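Local coordinates for protein naphthalene dioxygenase large subunit (Rhodococcus sp., PDB 2B1X) that is the large subunit of a Rieske-type dioxygenase, carrying a [2Fe-2S] cluster in one domain and an iron ion in its catalytic domain, at residues H247-P256 with P290-F299; L49-D60 with V73-I81. All coordinates share one frame; numbering follows the deposited sequence.

Interaction 1: residues H247-P256 with P290-F299; sequences HGHGLGIIGP and PTAFIHGTVF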
loop_
_atom_site.group_PDB
_atom_site.type_symbol
_atom_site.label_atom_id
_atom_site.label_comp_id
_atom_site.label_asym_id
_atom_site.label_seq_id
_atom_site.Cartn_x
_atom_site.Cartn_y
_atom_site.Cartn_z
ATOM N N HIS A 247 -34.464 6.910 -15.432
ATOM C CA HIS A 247 -33.298 6.062 -15.036
ATOM C C HIS A 247 -31.931 6.783 -14.986
ATOM O O HIS A 247 -30.857 6.166 -15.217
ATOM C CB HIS A 247 -33.168 4.792 -15.893
ATOM C CG HIS A 247 -34.454 4.054 -16.082
ATOM N ND1 HIS A 247 -34.930 3.153 -15.160
ATOM C CD2 HIS A 247 -35.350 4.067 -17.086
ATOM C CE1 HIS A 247 -36.073 2.644 -15.585
ATOM N NE2 HIS A 247 -36.350 3.184 -16.754
ATOM N N GLY A 248 -31.951 8.070 -14.651
ATOM C CA GLY A 248 -30.698 8.769 -14.406
ATOM C C GLY A 248 -29.891 9.144 -15.635
ATOM O O GLY A 248 -28.824 9.757 -15.481
ATOM N N HIS A 249 -30.383 8.833 -16.842
ATOM C CA HIS A 249 -29.574 9.058 -18.054
ATOM C C HIS A 249 -29.675 10.497 -18.541
ATOM O O HIS A 249 -30.739 11.127 -18.446
ATOM C CB HIS A 249 -29.977 8.158 -19.214
ATOM C CG HIS A 249 -30.139 6.711 -18.881
ATOM N ND1 HIS A 249 -29.145 5.962 -18.292
ATOM C CD2 HIS A 249 -31.166 5.857 -19.112
ATOM C CE1 HIS A 249 -29.554 4.712 -18.165
ATOM N NE2 HIS A 249 -30.781 4.622 -18.641
ATOM N N GLY A 250 -28.574 11.022 -19.095
ATOM C CA GLY A 250 -28.650 12.329 -19.722
ATOM C C GLY A 250 -27.473 12.561 -20.647
ATOM O O GLY A 250 -26.452 11.857 -20.558
ATOM N N LEU A 251 -27.590 13.605 -21.454
ATOM C CA LEU A 251 -26.566 13.999 -22.425
ATOM C C LEU A 251 -26.688 15.471 -22.793
ATOM O O LEU A 251 -27.708 16.107 -22.530
ATOM C CB LEU A 251 -26.706 13.202 -23.716
ATOM C CG LEU A 251 -27.915 13.398 -24.627
ATOM C CD1 LEU A 251 -27.546 13.021 -26.076
ATOM C CD2 LEU A 251 -29.139 12.602 -24.155
ATOM N N GLY A 252 -25.645 15.994 -23.424
ATOM C CA GLY A 252 -25.714 17.317 -24.042
ATOM C C GLY A 252 -25.217 17.245 -25.463
ATOM O O GLY A 252 -24.371 16.424 -25.769
ATOM N N ILE A 253 -25.772 18.106 -26.324
ATOM C CA ILE A 253 -25.386 18.197 -27.719
ATOM C C ILE A 253 -25.066 19.662 -28.013
ATOM O O ILE A 253 -25.906 20.554 -27.761
ATOM C CB ILE A 253 -26.552 17.702 -28.632
ATOM C CG1 ILE A 253 -27.055 16.332 -28.161
ATOM C CG2 ILE A 253 -26.112 17.702 -30.136
ATOM C CD1 ILE A 253 -28.202 15.727 -28.976
ATOM N N ILE A 254 -23.861 19.910 -28.512
ATOM C CA ILE A 254 -23.415 21.267 -28.804
ATOM C C ILE A 254 -23.028 21.408 -30.289
ATOM O O ILE A 254 -22.375 20.532 -30.847
ATOM C CB ILE A 254 -22.238 21.685 -27.898
ATOM C CG1 ILE A 254 -22.641 21.650 -26.425
ATOM C CG2 ILE A 254 -21.757 23.119 -28.281
ATOM C CD1 ILE A 254 -21.470 21.923 -25.421
ATOM N N GLY A 255 -23.460 22.484 -30.932
ATOM C CA GLY A 255 -23.055 22.763 -32.313
ATOM C C GLY A 255 -22.312 24.092 -32.433
ATOM O O GLY A 255 -22.147 24.795 -31.418
ATOM N N PRO A 256 -21.861 24.452 -33.642
ATOM C CA PRO A 256 -21.196 25.751 -33.845
ATOM C C PRO A 256 -22.189 26.922 -33.846
ATOM O O PRO A 256 -23.374 26.699 -34.119
ATOM C CB PRO A 256 -20.563 25.604 -35.226
ATOM C CG PRO A 256 -21.453 24.671 -35.942
ATOM C CD PRO A 256 -21.938 23.683 -34.898
ATOM N N PRO A 290 -25.878 19.396 -37.369
ATOM C CA PRO A 290 -24.986 20.480 -36.945
ATOM C C PRO A 290 -24.147 20.161 -35.678
ATOM O O PRO A 290 -23.612 21.063 -35.067
ATOM C CB PRO A 290 -25.973 21.603 -36.637
ATOM C CG PRO A 290 -27.196 20.894 -36.133
ATOM C CD PRO A 290 -27.157 19.460 -36.632
ATOM N N THR A 291 -24.022 18.896 -35.300
ATOM C CA THR A 291 -23.304 18.543 -34.061
ATOM C C THR A 291 -21.797 18.761 -34.153
ATOM O O THR A 291 -21.186 18.470 -35.190
ATOM C CB THR A 291 -23.585 17.075 -33.734
ATOM O OG1 THR A 291 -24.952 16.958 -33.310
ATOM C CG2 THR A 291 -22.752 16.586 -32.520
ATOM N N ALA A 292 -21.221 19.283 -33.063
ATOM C CA ALA A 292 -19.771 19.295 -32.833
ATOM C C ALA A 292 -19.354 18.433 -31.613
ATOM O O ALA A 292 -18.289 17.785 -31.618
ATOM C CB ALA A 292 -19.290 20.725 -32.632
ATOM N N PHE A 293 -20.179 18.443 -30.569
ATOM C CA PHE A 293 -19.924 17.650 -29.360
ATOM C C PHE A 293 -21.177 16.977 -28.850
ATOM O O PHE A 293 -22.252 17.604 -28.778
ATOM C CB PHE A 293 -19.392 18.504 -28.217
ATOM C CG PHE A 293 -18.220 19.337 -28.595
ATOM C CD1 PHE A 293 -18.377 20.699 -28.826
ATOM C CD2 PHE A 293 -16.952 18.771 -28.704
ATOM C CE1 PHE A 293 -17.297 21.484 -29.177
ATOM C CE2 PHE A 293 -15.868 19.555 -29.078
ATOM C CZ PHE A 293 -16.044 20.908 -29.320
ATOM N N ILE A 294 -21.037 15.702 -28.493
ATOM C CA ILE A 294 -22.060 15.013 -27.724
ATOM C C ILE A 294 -21.344 14.410 -26.540
ATOM O O ILE A 294 -20.334 13.732 -26.705
ATOM C CB ILE A 294 -22.700 13.872 -28.529
ATOM C CG1 ILE A 294 -23.409 14.393 -29.775
ATOM C CG2 ILE A 294 -23.692 13.093 -27.676
ATOM C CD1 ILE A 294 -23.653 13.264 -30.832
ATOM N N HIS A 295 -21.904 14.616 -25.364
ATOM C CA HIS A 295 -21.382 14.014 -24.138
ATOM C C HIS A 295 -22.562 13.505 -23.305
ATOM O O HIS A 295 -23.596 14.164 -23.249
ATOM C CB HIS A 295 -20.581 15.053 -23.354
ATOM C CG HIS A 295 -21.387 16.269 -22.983
ATOM N ND1 HIS A 295 -22.027 16.400 -21.771
ATOM C CD2 HIS A 295 -21.687 17.388 -23.687
ATOM C CE1 HIS A 295 -22.668 17.562 -21.734
ATOM N NE2 HIS A 295 -22.460 18.188 -22.878
ATOM N N GLY A 296 -22.421 12.331 -22.680
ATOM C CA GLY A 296 -23.512 11.788 -21.907
ATOM C C GLY A 296 -23.088 10.646 -21.016
ATOM O O GLY A 296 -21.967 10.121 -21.096
ATOM N N THR A 297 -23.998 10.259 -20.140
ATOM C CA THR A 297 -23.741 9.103 -19.305
ATOM C C THR A 297 -24.960 8.217 -19.360
ATOM O O THR A 297 -26.098 8.690 -19.238
ATOM C CB THR A 297 -23.455 9.558 -17.861
ATOM O OG1 THR A 297 -22.165 10.175 -17.841
ATOM C CG2 THR A 297 -23.352 8.361 -16.913
ATOM N N VAL A 298 -24.703 6.938 -19.603
ATOM C CA VAL A 298 -25.688 5.896 -19.384
ATOM C C VAL A 298 -25.578 5.401 -17.920
ATOM O O VAL A 298 -24.605 4.752 -17.528
ATOM C CB VAL A 298 -25.473 4.706 -20.356
ATOM C CG1 VAL A 298 -26.579 3.686 -20.191
ATOM C CG2 VAL A 298 -25.425 5.222 -21.803
ATOM N N PHE A 299 -26.562 5.727 -17.107
ATOM C CA PHE A 299 -26.493 5.354 -15.695
ATOM C C PHE A 299 -26.251 3.854 -15.533
ATOM O O PHE A 299 -26.859 3.060 -16.247
ATOM C CB PHE A 299 -27.794 5.712 -14.996
ATOM C CG PHE A 299 -27.715 5.602 -13.525
ATOM C CD1 PHE A 299 -27.418 6.722 -12.742
ATOM C CD2 PHE A 299 -27.963 4.378 -12.903
ATOM C CE1 PHE A 299 -27.341 6.622 -11.352
ATOM C CE2 PHE A 299 -27.870 4.253 -11.487
ATOM C CZ PHE A 299 -27.562 5.374 -10.725
#
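Gly250 to Ile254 run antiparallel to Phe293 to Thr297 and are hydrogen-bonded through the main chain. Gly252 and His295 form one hydrogen-bonded pair, with Gly252 N 2.8 Å from His295 O. Ile254 and Phe293 form another. The bond between Gly250 N and Thr297 O is weak, but Thr297 N to Gly250 O is sound. At the other end Ile254 O accepts twice, from Phe293 N at 3.0 Å and from Ala292 N at 2.8 Å. Ala292 and Phe293 thus both face Ile254, which is a classic beta bulge.

One side-chain bond extends the pairing. Phe299 N donates a hydrogen bond to His249 ND1 at 2.9 Å. The donor nitrogen lies in the imidazole plane, although the N-H points off line (142°). His249 NE2 is bonded to Tyr169 O, so both ring nitrogens are engaged.

These are two neighbouring inner strands of the large antiparallel sheet in the catalytic domain, a fold of the Bet v 1-like clan. Strands 240-244 and 302-309 flank the pair. Helix 174-181 packs on the face bearing Leu251 and Ile294.

The His295 ring leans over its partner strand. Its CG sits between the backbone N and the carbonyl carbon (chi1 59°), which swings the imidazole across Gly252. Gly252 CA makes a CH-pi contact 3.9 Å from the centroid of the His295 ring, over the face. Phe210 O and Asp418 OD2 bind ND1 and NE2 and so fix the ring's rotation. The side chain of His295 comes to about 9 Å from the bound Fe (III) ion.

Apolar side chains pack on both faces of the pair. On one, Leu251 CD1 lies 4.2 Å from Ile294 CG2, the two side chains side by side. On the other, Ile254 CB meets the edge of the Phe293 ring at CD1, 4.1 Å away.

Interaction 2: residues L49-D60 with V73-I81; sequences LAHESEIPERGD and VCRDEGGEI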
loop_
_atom_site.group_PDB
_atom_site.type_symbol
_atom_site.label_atom_id
_atom_site.label_comp_id
_atom_site.label_asym_id
_atom_site.label_seq_id
_atom_site.Cartn_x
_atom_site.Cartn_y
_atom_site.Cartn_z
ATOM N N LEU A 49 -20.393 -3.873 -20.239
ATOM C CA LEU A 49 -19.314 -4.859 -20.130
ATOM C C LEU A 49 -18.339 -4.832 -21.313
ATOM O O LEU A 49 -17.119 -4.841 -21.137
ATOM C CB LEU A 49 -19.916 -6.255 -20.086
ATOM C CG LEU A 49 -20.902 -6.496 -18.923
ATOM C CD1 LEU A 49 -21.591 -7.833 -19.043
ATOM C CD2 LEU A 49 -20.159 -6.402 -17.620
ATOM N N ALA A 50 -18.884 -4.862 -22.521
ATOM C CA ALA A 50 -18.045 -5.022 -23.702
ATOM C C ALA A 50 -18.785 -4.592 -24.930
ATOM O O ALA A 50 -20.026 -4.504 -24.917
ATOM C CB ALA A 50 -17.591 -6.494 -23.833
ATOM N N HIS A 51 -18.036 -4.313 -25.998
ATOM C CA HIS A 51 -18.655 -4.129 -27.312
ATOM C C HIS A 51 -18.563 -5.448 -28.067
ATOM O O HIS A 51 -17.560 -6.168 -27.953
ATOM C CB HIS A 51 -17.976 -2.992 -28.097
ATOM C CG HIS A 51 -18.771 -2.492 -29.274
ATOM N ND1 HIS A 51 -18.675 -3.056 -30.532
ATOM C CD2 HIS A 51 -19.650 -1.464 -29.391
ATOM C CE1 HIS A 51 -19.472 -2.412 -31.366
ATOM N NE2 HIS A 51 -20.069 -1.438 -30.701
ATOM N N GLU A 52 -19.615 -5.777 -28.826
ATOM C CA GLU A 52 -19.641 -6.999 -29.620
ATOM C C GLU A 52 -18.471 -7.136 -30.595
ATOM O O GLU A 52 -18.026 -8.253 -30.899
ATOM C CB GLU A 52 -20.956 -7.091 -30.383
ATOM C CG GLU A 52 -22.102 -7.575 -29.519
ATOM C CD GLU A 52 -23.351 -7.883 -30.331
ATOM O OE1 GLU A 52 -24.433 -7.356 -29.970
ATOM O OE2 GLU A 52 -23.252 -8.633 -31.334
ATOM N N SER A 53 -17.988 -6.006 -31.118
ATOM C CA SER A 53 -16.828 -6.025 -32.030
ATOM C C SER A 53 -15.498 -6.418 -31.365
ATOM O O SER A 53 -14.505 -6.607 -32.078
ATOM C CB SER A 53 -16.647 -4.682 -32.757
ATOM O OG SER A 53 -16.217 -3.700 -31.832
ATOM N N GLU A 54 -15.472 -6.508 -30.030
ATOM C CA GLU A 54 -14.304 -7.025 -29.288
ATOM C C GLU A 54 -14.213 -8.559 -29.309
ATOM O O GLU A 54 -13.138 -9.146 -29.119
ATOM C CB GLU A 54 -14.325 -6.558 -27.827
ATOM C CG GLU A 54 -14.372 -5.044 -27.578
ATOM C CD GLU A 54 -14.169 -4.732 -26.109
ATOM O OE1 GLU A 54 -12.992 -4.701 -25.668
ATOM O OE2 GLU A 54 -15.181 -4.531 -25.381
ATOM N N ILE A 55 -15.359 -9.209 -29.505
ATOM C CA ILE A 55 -15.440 -10.662 -29.518
ATOM C C ILE A 55 -16.142 -11.119 -30.795
ATOM O O ILE A 55 -17.220 -11.723 -30.757
ATOM C CB ILE A 55 -16.136 -11.163 -28.236
ATOM C CG1 ILE A 55 -17.468 -10.429 -28.008
ATOM C CG2 ILE A 55 -15.196 -10.897 -27.039
ATOM C CD1 ILE A 55 -18.389 -11.036 -26.960
ATOM N N PRO A 56 -15.547 -10.811 -31.941
ATOM C CA PRO A 56 -16.224 -11.040 -33.232
ATOM C C PRO A 56 -16.270 -12.498 -33.675
ATOM O O PRO A 56 -17.203 -12.861 -34.388
ATOM C CB PRO A 56 -15.399 -10.214 -34.227
ATOM C CG PRO A 56 -14.038 -10.114 -33.644
ATOM C CD PRO A 56 -14.204 -10.213 -32.107
ATOM N N GLU A 57 -15.294 -13.308 -33.266
ATOM C CA GLU A 57 -15.191 -14.698 -33.705
ATOM C C GLU A 57 -15.634 -15.655 -32.610
ATOM O O GLU A 57 -15.523 -15.350 -31.411
ATOM C CB GLU A 57 -13.740 -15.051 -34.035
ATOM C CG GLU A 57 -13.098 -14.226 -35.129
ATOM C CD GLU A 57 -13.841 -14.338 -36.433
ATOM O OE1 GLU A 57 -14.065 -15.496 -36.891
ATOM O OE2 GLU A 57 -14.194 -13.271 -36.990
ATOM N N ARG A 58 -16.107 -16.828 -33.018
ATOM C CA ARG A 58 -16.481 -17.862 -32.082
ATOM C C ARG A 58 -15.256 -18.270 -31.235
ATOM O O ARG A 58 -14.169 -18.520 -31.756
ATOM C CB ARG A 58 -17.096 -19.048 -32.829
ATOM C CG ARG A 58 -18.410 -18.657 -33.532
ATOM C CD ARG A 58 -19.233 -19.835 -33.996
ATOM N NE ARG A 58 -20.454 -19.392 -34.650
ATOM C CZ ARG A 58 -21.447 -20.193 -34.997
ATOM N NH1 ARG A 58 -21.372 -21.506 -34.744
ATOM N NH2 ARG A 58 -22.513 -19.687 -35.608
ATOM N N GLY A 59 -15.430 -18.289 -29.921
ATOM C CA GLY A 59 -14.316 -18.548 -29.020
ATOM C C GLY A 59 -13.673 -17.305 -28.403
ATOM O O GLY A 59 -12.973 -17.406 -27.365
ATOM N N ASP A 60 -13.867 -16.148 -29.043
ATOM C CA ASP A 60 -13.355 -14.862 -28.540
ATOM C C ASP A 60 -13.969 -14.546 -27.160
ATOM O O ASP A 60 -15.165 -14.783 -26.911
ATOM C CB ASP A 60 -13.684 -13.722 -29.494
ATOM C CG ASP A 60 -12.810 -13.698 -30.762
ATOM O OD1 ASP A 60 -11.841 -14.480 -30.905
ATOM O OD2 ASP A 60 -13.035 -12.915 -31.707
ATOM N N VAL A 73 -16.924 -12.657 -20.871
ATOM C CA VAL A 73 -17.916 -12.266 -21.844
ATOM C C VAL A 73 -17.410 -12.817 -23.161
ATOM O O VAL A 73 -16.351 -12.426 -23.604
ATOM C CB VAL A 73 -18.109 -10.710 -21.877
ATOM C CG1 VAL A 73 -19.124 -10.299 -22.984
ATOM C CG2 VAL A 73 -18.570 -10.227 -20.512
ATOM N N CYS A 74 -18.133 -13.757 -23.753
ATOM C CA CYS A 74 -17.595 -14.477 -24.905
ATOM C C CYS A 74 -18.625 -14.758 -25.983
ATOM O O CYS A 74 -19.828 -14.653 -25.751
ATOM C CB CYS A 74 -16.909 -15.773 -24.464
ATOM S SG CYS A 74 -17.994 -17.016 -23.712
ATOM N N ARG A 75 -18.141 -15.043 -27.183
ATOM C CA ARG A 75 -18.984 -15.562 -28.250
ATOM C C ARG A 75 -18.711 -17.054 -28.259
ATOM O O ARG A 75 -17.565 -17.487 -28.458
ATOM C CB ARG A 75 -18.624 -14.936 -29.605
ATOM C CG ARG A 75 -19.647 -15.254 -30.741
ATOM C CD ARG A 75 -19.382 -14.520 -32.042
ATOM N NE ARG A 75 -19.302 -13.065 -31.890
ATOM C CZ ARG A 75 -20.325 -12.212 -32.000
ATOM N NH1 ARG A 75 -21.550 -12.638 -32.247
ATOM N NH2 ARG A 75 -20.115 -10.922 -31.855
ATOM N N ASP A 76 -19.743 -17.854 -28.019
ATOM C CA ASP A 76 -19.486 -19.294 -27.820
ATOM C C ASP A 76 -19.398 -20.046 -29.147
ATOM O O ASP A 76 -19.524 -19.433 -30.231
ATOM C CB ASP A 76 -20.459 -19.939 -26.807
ATOM C CG ASP A 76 -21.883 -20.096 -27.330
ATOM O OD1 ASP A 76 -22.156 -19.980 -28.564
ATOM O OD2 ASP A 76 -22.813 -20.330 -26.537
ATOM N N GLU A 77 -19.193 -21.361 -29.076
ATOM C CA GLU A 77 -19.019 -22.153 -30.301
ATOM C C GLU A 77 -20.282 -22.243 -31.189
ATOM O O GLU A 77 -20.178 -22.598 -32.356
ATOM C CB GLU A 77 -18.385 -23.525 -30.010
ATOM C CG GLU A 77 -16.999 -23.416 -29.355
ATOM C CD GLU A 77 -15.859 -23.058 -30.322
ATOM O OE1 GLU A 77 -15.515 -23.911 -31.176
ATOM O OE2 GLU A 77 -15.297 -21.941 -30.225
ATOM N N GLY A 78 -21.445 -21.876 -30.641
ATOM C CA GLY A 78 -22.680 -21.740 -31.407
ATOM C C GLY A 78 -22.985 -20.324 -31.865
ATOM O O GLY A 78 -24.015 -20.093 -32.515
ATOM N N GLY A 79 -22.103 -19.373 -31.540
ATOM C CA GLY A 79 -22.258 -17.992 -31.980
ATOM C C GLY A 79 -23.055 -17.106 -31.031
ATOM O O GLY A 79 -23.364 -15.960 -31.365
ATOM N N GLU A 80 -23.405 -17.640 -29.866
ATOM C CA GLU A 80 -24.194 -16.915 -28.880
ATOM C C GLU A 80 -23.299 -16.104 -27.932
ATOM O O GLU A 80 -22.214 -16.547 -27.578
ATOM C CB GLU A 80 -25.040 -17.906 -28.069
ATOM C CG GLU A 80 -26.095 -17.236 -27.182
ATOM C CD GLU A 80 -26.998 -18.218 -26.447
ATOM O OE1 GLU A 80 -27.588 -19.123 -27.116
ATOM O OE2 GLU A 80 -27.117 -18.079 -25.189
ATOM N N ILE A 81 -23.758 -14.926 -27.515
ATOM C CA ILE A 81 -23.001 -14.114 -26.564
ATOM C C ILE A 81 -23.362 -14.606 -25.180
ATOM O O ILE A 81 -24.540 -14.690 -24.851
ATOM C CB ILE A 81 -23.310 -12.589 -26.669
ATOM C CG1 ILE A 81 -22.984 -12.033 -28.062
ATOM C CG2 ILE A 81 -22.565 -11.811 -25.551
ATOM C CD1 ILE A 81 -21.552 -12.153 -28.486
#
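Arg75 reaches across to the loop carbonyls of 49-60. Its CG stands opposite the backbone N (chi1 -170°), and a bend at chi3 (-55°) turns the guanidinium toward Ile55. Arg75 NE donates to Ile55 O at 2.7 Å, within the guanidinium plane. NH2 adds a weak bond to the same oxygen. The Glu52 side chain crosses Arg75 at about a right angle and makes only a long salt bridge, Glu52 OE2 to Arg75 NH2 3.9 Å; Ser150 takes its OE1. Ile81 CD1 lies over one guanidinium face of Arg75.

Arg58 is extended from CG to NE and lies along the type I turn 76-79. Its NH1 donates to Glu77 O at 2.9 Å, bent to 134°. The peptide between Gly78 and Gly79 lies over one guanidinium face.

Ile55 sends CD1 inward to Ile81 CD1 (3.7 Å) and Val73 CG1. Main-chain bonds Gly59 N to Arg75 O and Arg75 N to Asp60 O join the type II turn 57-60 to the strand end, where neighbouring strands 60-66 and 69-75 pair in the four-stranded sheet of the Rieske domain. Both arginines spend their N-H groups chiefly on peptide oxygens, so across this contact their charge is met mainly by carbonyl dipoles, with one long ion pair to Glu52.

How the interactions relate
From the N terminus, interaction 2 comes first. Residues 49-60 leave strand 47-51, and the chain runs through strand 60-66 and into strand 69-75, whose end begins the closing segment 73-81. The contact ties together the two small antiparallel sheets of the Rieske part. The chain then enters the catalytic domain. There 247-256 opens interaction 1, and 290-299 closes it after an excursion that includes helices 270-279 and 282-288. The two loops follow in series and neither nest nor cross. The centres of interactions 1 and 2 are about 29 Å apart, on opposite sides of the chain's centre. Interaction 1 lies within the catalytic sheet, while 49-60 also touches strand 188-199 at the border of the two domains.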